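PDB 1L3I: probable cobalt-precorrin-6B C(15)-methyltransferase (decarboxylating) from Methanothermobacter thermautotrophicus, which probably methylates C-15 of cobalt-precorrin-6B with S-adenosyl-L-methionine and decarboxylates the acetate side chain at C-12, giving cobalt-precorrin-7 on the anaerobic route to adenosylcobalamin. Local coordinates for residues A[1-7]-A[44-50]. Residues are numbered along the deposited sequence; the frame is centred on the assembly and turned at random.
With SAH (S-adenosyl-L-homocysteine), chain G.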
HETATM    1  N   MSE A   1       2.450  21.034  10.811  1.00 40.46           N
HETATM    2  CA  MSE A   1       3.632  20.664   9.994  1.00 37.96           C
HETATM    3  C   MSE A   1       4.062  21.717   8.998  1.00 40.28           C
HETATM    4  O   MSE A   1       3.246  22.414   8.399  1.00 42.92           O
HETATM    5  CB  MSE A   1       3.347  19.394   9.215  1.00 40.32           C
HETATM    6  CG  MSE A   1       3.029  18.227  10.083  1.00 46.01           C
HETATM    7 SE   MSE A   1       4.485  17.559  11.098  1.00 56.90          SE
HETATM    8  CE  MSE A   1       3.659  17.744  12.795  1.00 41.65           C
ATOM      9  N   ILE A   2       5.372  21.814   8.825  1.00 40.00           N
ATOM     10  CA  ILE A   2       5.961  22.721   7.859  1.00 39.84           C
ATOM     11  C   ILE A   2       5.802  21.917   6.572  1.00 40.74           C
ATOM     12  O   ILE A   2       6.306  20.786   6.473  1.00 39.68           O
ATOM     13  CB  ILE A   2       7.441  22.977   8.200  1.00 37.80           C
ATOM     14  CG1 ILE A   2       7.522  23.770   9.513  1.00 40.66           C
ATOM     15  CG2 ILE A   2       8.135  23.684   7.057  1.00 38.28           C
ATOM     16  CD1 ILE A   2       8.849  23.755  10.190  1.00 38.95           C
ATOM     17  N   PRO A   3       5.006  22.429   5.616  1.00 37.62           N
ATOM     18  CA  PRO A   3       4.809  21.700   4.364  1.00 36.69           C
ATOM     19  C   PRO A   3       6.134  21.270   3.735  1.00 33.58           C
ATOM     20  O   PRO A   3       7.145  21.963   3.867  1.00 38.14           O
ATOM     21  CB  PRO A   3       4.055  22.717   3.492  1.00 33.25           C
ATOM     22  CG  PRO A   3       3.312  23.527   4.474  1.00 35.00           C
ATOM     23  CD  PRO A   3       4.328  23.739   5.571  1.00 38.45           C
ATOM     24  N   ASP A   4       6.103  20.138   3.037  1.00 34.24           N
ATOM     25  CA  ASP A   4       7.274  19.567   2.374  1.00 32.11           C
ATOM     26  C   ASP A   4       7.867  20.525   1.360  1.00 36.33           C
ATOM     27  O   ASP A   4       9.085  20.688   1.290  1.00 33.88           O
ATOM     28  CB  ASP A   4       6.899  18.285   1.628  1.00 35.35           C
ATOM     29  CG  ASP A   4       6.760  17.084   2.539  1.00 37.80           C
ATOM     30  OD1 ASP A   4       7.298  17.118   3.661  1.00 42.52           O
ATOM     31  OD2 ASP A   4       6.144  16.080   2.118  1.00 38.52           O
ATOM     32  N   ASP A   5       6.994  21.164   0.579  1.00 37.38           N
ATOM     33  CA  ASP A   5       7.438  22.086  -0.456  1.00 37.71           C
ATOM     34  C   ASP A   5       7.936  23.402   0.072  1.00 37.41           C
ATOM     35  O   ASP A   5       8.131  24.339  -0.698  1.00 37.88           O
ATOM     36  CB  ASP A   5       6.343  22.324  -1.493  1.00 39.27           C
ATOM     37  CG  ASP A   5       5.105  22.960  -0.921  1.00 43.56           C
ATOM     38  OD1 ASP A   5       5.172  23.735   0.065  1.00 45.01           O
ATOM     39  OD2 ASP A   5       4.043  22.684  -1.506  1.00 50.92           O
ATOM     40  N   GLU A   6       8.054  23.495   1.393  1.00 38.48           N
ATOM     41  CA  GLU A   6       8.563  24.698   2.029  1.00 40.74           C
ATOM     42  C   GLU A   6       9.966  24.485   2.612  1.00 40.70           C
ATOM     43  O   GLU A   6      10.390  25.203   3.521  1.00 40.70           O
ATOM     44  CB  GLU A   6       7.590  25.208   3.075  1.00 40.95           C
ATOM     45  CG  GLU A   6       6.304  25.729   2.464  1.00 47.58           C
ATOM     46  CD  GLU A   6       5.378  26.355   3.489  1.00 53.99           C
ATOM     47  OE1 GLU A   6       5.805  26.581   4.643  1.00 60.60           O
ATOM     48  OE2 GLU A   6       4.213  26.619   3.132  1.00 60.82           O
ATOM     49  N   PHE A   7      10.660  23.488   2.067  1.00 40.08           N
ATOM     50  CA  PHE A   7      12.027  23.126   2.430  1.00 38.00           C
ATOM     51  C   PHE A   7      12.857  23.284   1.155  1.00 39.77           C
ATOM     52  O   PHE A   7      12.446  22.834   0.084  1.00 42.31           O
ATOM     53  CB  PHE A   7      12.101  21.656   2.861  1.00 33.68           C
ATOM     54  CG  PHE A   7      11.583  21.399   4.235  1.00 36.31           C
ATOM     55  CD1 PHE A   7      10.234  21.144   4.453  1.00 33.93           C
ATOM     56  CD2 PHE A   7      12.445  21.424   5.328  1.00 34.95           C
ATOM     57  CE1 PHE A   7       9.753  20.919   5.738  1.00 38.34           C
ATOM     58  CE2 PHE A   7      11.970  21.199   6.623  1.00 34.69           C
ATOM     59  CZ  PHE A   7      10.623  20.948   6.831  1.00 33.28           C
ATOM     60  N   THR A  44      18.030  17.173   4.992  1.00 29.74           N
ATOM     61  CA  THR A  44      17.446  18.453   4.592  1.00 27.78           C
ATOM     62  C   THR A  44      16.884  19.242   5.797  1.00 28.50           C
ATOM     63  O   THR A  44      16.697  20.456   5.722  1.00 26.78           O
ATOM     64  CB  THR A  44      16.350  18.224   3.533  1.00 28.57           C
ATOM     65  OG1 THR A  44      16.914  17.551   2.409  1.00 27.17           O
ATOM     66  CG2 THR A  44      15.738  19.522   3.062  1.00 26.96           C
ATOM     67  N   GLY A  45      16.590  18.546   6.891  1.00 25.82           N
ATOM     68  CA  GLY A  45      16.083  19.215   8.072  1.00 25.10           C
ATOM     69  C   GLY A  45      14.629  18.955   8.386  1.00 25.89           C
ATOM     70  O   GLY A  45      14.100  19.514   9.342  1.00 29.41           O
ATOM     71  N   GLY A  46      13.987  18.069   7.635  1.00 27.68           N
ATOM     72  CA  GLY A  46      12.583  17.764   7.868  1.00 29.72           C
ATOM     73  C   GLY A  46      12.204  17.415   9.307  1.00 29.34           C
ATOM     74  O   GLY A  46      11.205  17.892   9.830  1.00 32.60           O
ATOM     75  N   VAL A  47      12.992  16.569   9.957  1.00 30.65           N
ATOM     76  CA  VAL A  47      12.701  16.172  11.334  1.00 29.66           C
ATOM     77  C   VAL A  47      13.204  17.220  12.323  1.00 28.04           C
ATOM     78  O   VAL A  47      12.524  17.538  13.290  1.00 27.13           O
ATOM     79  CB  VAL A  47      13.294  14.773  11.630  1.00 25.87           C
ATOM     80  CG1 VAL A  47      13.081  14.393  13.067  1.00 24.14           C
ATOM     81  CG2 VAL A  47      12.652  13.735  10.704  1.00 26.56           C
ATOM     82  N   THR A  48      14.378  17.776  12.035  1.00 28.73           N
ATOM     83  CA  THR A  48      14.979  18.803  12.884  1.00 31.97           C
ATOM     84  C   THR A  48      14.092  20.052  13.076  1.00 33.57           C
ATOM     85  O   THR A  48      13.933  20.550  14.202  1.00 27.37           O
ATOM     86  CB  THR A  48      16.367  19.213  12.360  1.00 29.76           C
ATOM     87  OG1 THR A  48      17.270  18.114  12.543  1.00 31.91           O
ATOM     88  CG2 THR A  48      16.897  20.438  13.093  1.00 26.40           C
ATOM     89  N   LEU A  49      13.503  20.547  11.986  1.00 33.30           N
ATOM     90  CA  LEU A  49      12.639  21.720  12.059  1.00 31.01           C
ATOM     91  C   LEU A  49      11.420  21.489  12.945  1.00 32.92           C
ATOM     92  O   LEU A  49      11.078  22.344  13.764  1.00 34.60           O
ATOM     93  CB  LEU A  49      12.213  22.173  10.664  1.00 27.66           C
ATOM     94  CG  LEU A  49      13.090  23.283  10.084  1.00 30.08           C
ATOM     95  CD1 LEU A  49      14.422  22.740   9.586  1.00 29.16           C
ATOM     96  CD2 LEU A  49      12.361  23.955   8.969  1.00 31.06           C
ATOM     97  N   GLU A  50      10.790  20.324  12.806  1.00 33.84           N
ATOM     98  CA  GLU A  50       9.614  19.978  13.606  1.00 33.97           C
ATOM     99  C   GLU A  50       9.954  19.858  15.087  1.00 31.92           C
ATOM    100  O   GLU A  50       9.199  20.326  15.942  1.00 32.05           O
ATOM    101  CB  GLU A  50       8.981  18.676  13.109  1.00 34.78           C
ATOM    102  CG  GLU A  50       8.588  18.695  11.634  1.00 36.57           C
ATOM    103  CD  GLU A  50       7.604  19.810  11.279  1.00 38.71           C
ATOM    104  OE1 GLU A  50       6.903  20.324  12.169  1.00 38.32           O
ATOM    105  OE2 GLU A  50       7.520  20.161  10.088  1.00 40.81           O
TER
HETATM  106  N   SAH G 801      15.106  13.055   7.765  1.00 24.40           N
HETATM  107  CA  SAH G 801      15.783  14.081   6.964  1.00 25.22           C
HETATM  108  CB  SAH G 801      16.586  13.453   5.794  1.00 26.46           C
HETATM  109  CG  SAH G 801      17.699  12.481   6.274  1.00 32.28           C
HETATM  110  SD  SAH G 801      18.713  11.725   4.998  1.00 30.67           S
HETATM  111  C   SAH G 801      14.740  15.056   6.435  1.00 23.12           C
HETATM  112  O   SAH G 801      13.557  14.852   6.760  1.00 22.92           O
HETATM  113  OXT SAH G 801      15.116  16.013   5.729  1.00 26.17           O
HETATM  114  C5' SAH G 801      19.850  10.753   5.956  1.00 27.48           C
HETATM  115  C4' SAH G 801      21.029  11.529   6.426  1.00 28.12           C
HETATM  116  O4' SAH G 801      21.828  10.570   7.143  1.00 32.86           O
HETATM  117  C3' SAH G 801      21.979  12.149   5.286  1.00 23.07           C
HETATM  118  O3' SAH G 801      22.095  13.606   5.198  1.00 26.90           O
HETATM  119  C2' SAH G 801      23.296  11.408   5.614  1.00 26.30           C
HETATM  120  O2' SAH G 801      24.532  12.049   5.262  1.00 23.62           O
HETATM  121  C1' SAH G 801      23.114  11.118   7.086  1.00 29.49           C
HETATM  122  N9  SAH G 801      23.912  10.077   7.721  1.00 31.13           N
HETATM  123  C8  SAH G 801      23.973   8.706   7.372  1.00 34.09           C
HETATM  124  N7  SAH G 801      24.773   8.055   8.161  1.00 29.89           N
HETATM  125  C5  SAH G 801      25.280   9.014   9.066  1.00 30.85           C
HETATM  126  C6  SAH G 801      26.178   8.948  10.146  1.00 29.82           C
HETATM  127  N6  SAH G 801      26.756   7.800  10.518  1.00 27.66           N
HETATM  128  N1  SAH G 801      26.468  10.079  10.848  1.00 35.54           N
HETATM  129  C2  SAH G 801      25.885  11.210  10.468  1.00 32.29           C
HETATM  130  N3  SAH G 801      25.030  11.400   9.478  1.00 30.84           N
HETATM  131  C4  SAH G 801      24.759  10.264   8.805  1.00 25.36           C
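Residues 44-50 form the end of the glycine-rich loop and the start of the helix that follows the first strand of a Rossmann-fold methyltransferase, and the N-terminal segment 1-7 runs alongside them in the opposite direction, Met1 near Glu50 and Phe7 near Thr44. Begin at Thr44: its CG2 sits 4.2 Å from CB of Phe7, while its hydroxyl is hydrogen-bonded to the carbonyl of Pro14, tying the loop to the polypeptide ahead of helix 19-29. Gly45 has a positive phi of 109°, where a CB would jam against the preceding carbonyl oxygen. Gly46, which fits the last glycine of a GxGxxG pattern, has ligand and aromatic ring close by: its N donates to OXT of SAH at 3.0 Å, the N of Gly45 adds a weak hydrogen bond to that OXT at 3.2 Å, and CE2 of Phe7 comes within 3.7 Å of the Gly46 CA. A side chain on Gly46 would run into the ligand carboxylate. So Phe7 lines the loop whose backbone holds the amino-acid end of the cofactor product. The helix is now under way, with Leu49 N hydrogen-bonded to Gly45 O at 2.9 Å. Leu49 points toward segment 1-7 and its CD2 meets both CE2 of Phe7 (3.6 Å) and CD1 of Ile2 (3.7 Å). At Glu50 the contact turns polar. Its carboxylate reaches over to the start of the chain, forming a salt bridge with Arg22 of helix 19-29, and its OE2 accepts a nearly straight hydrogen bond from Ile2 N at 3.0 Å.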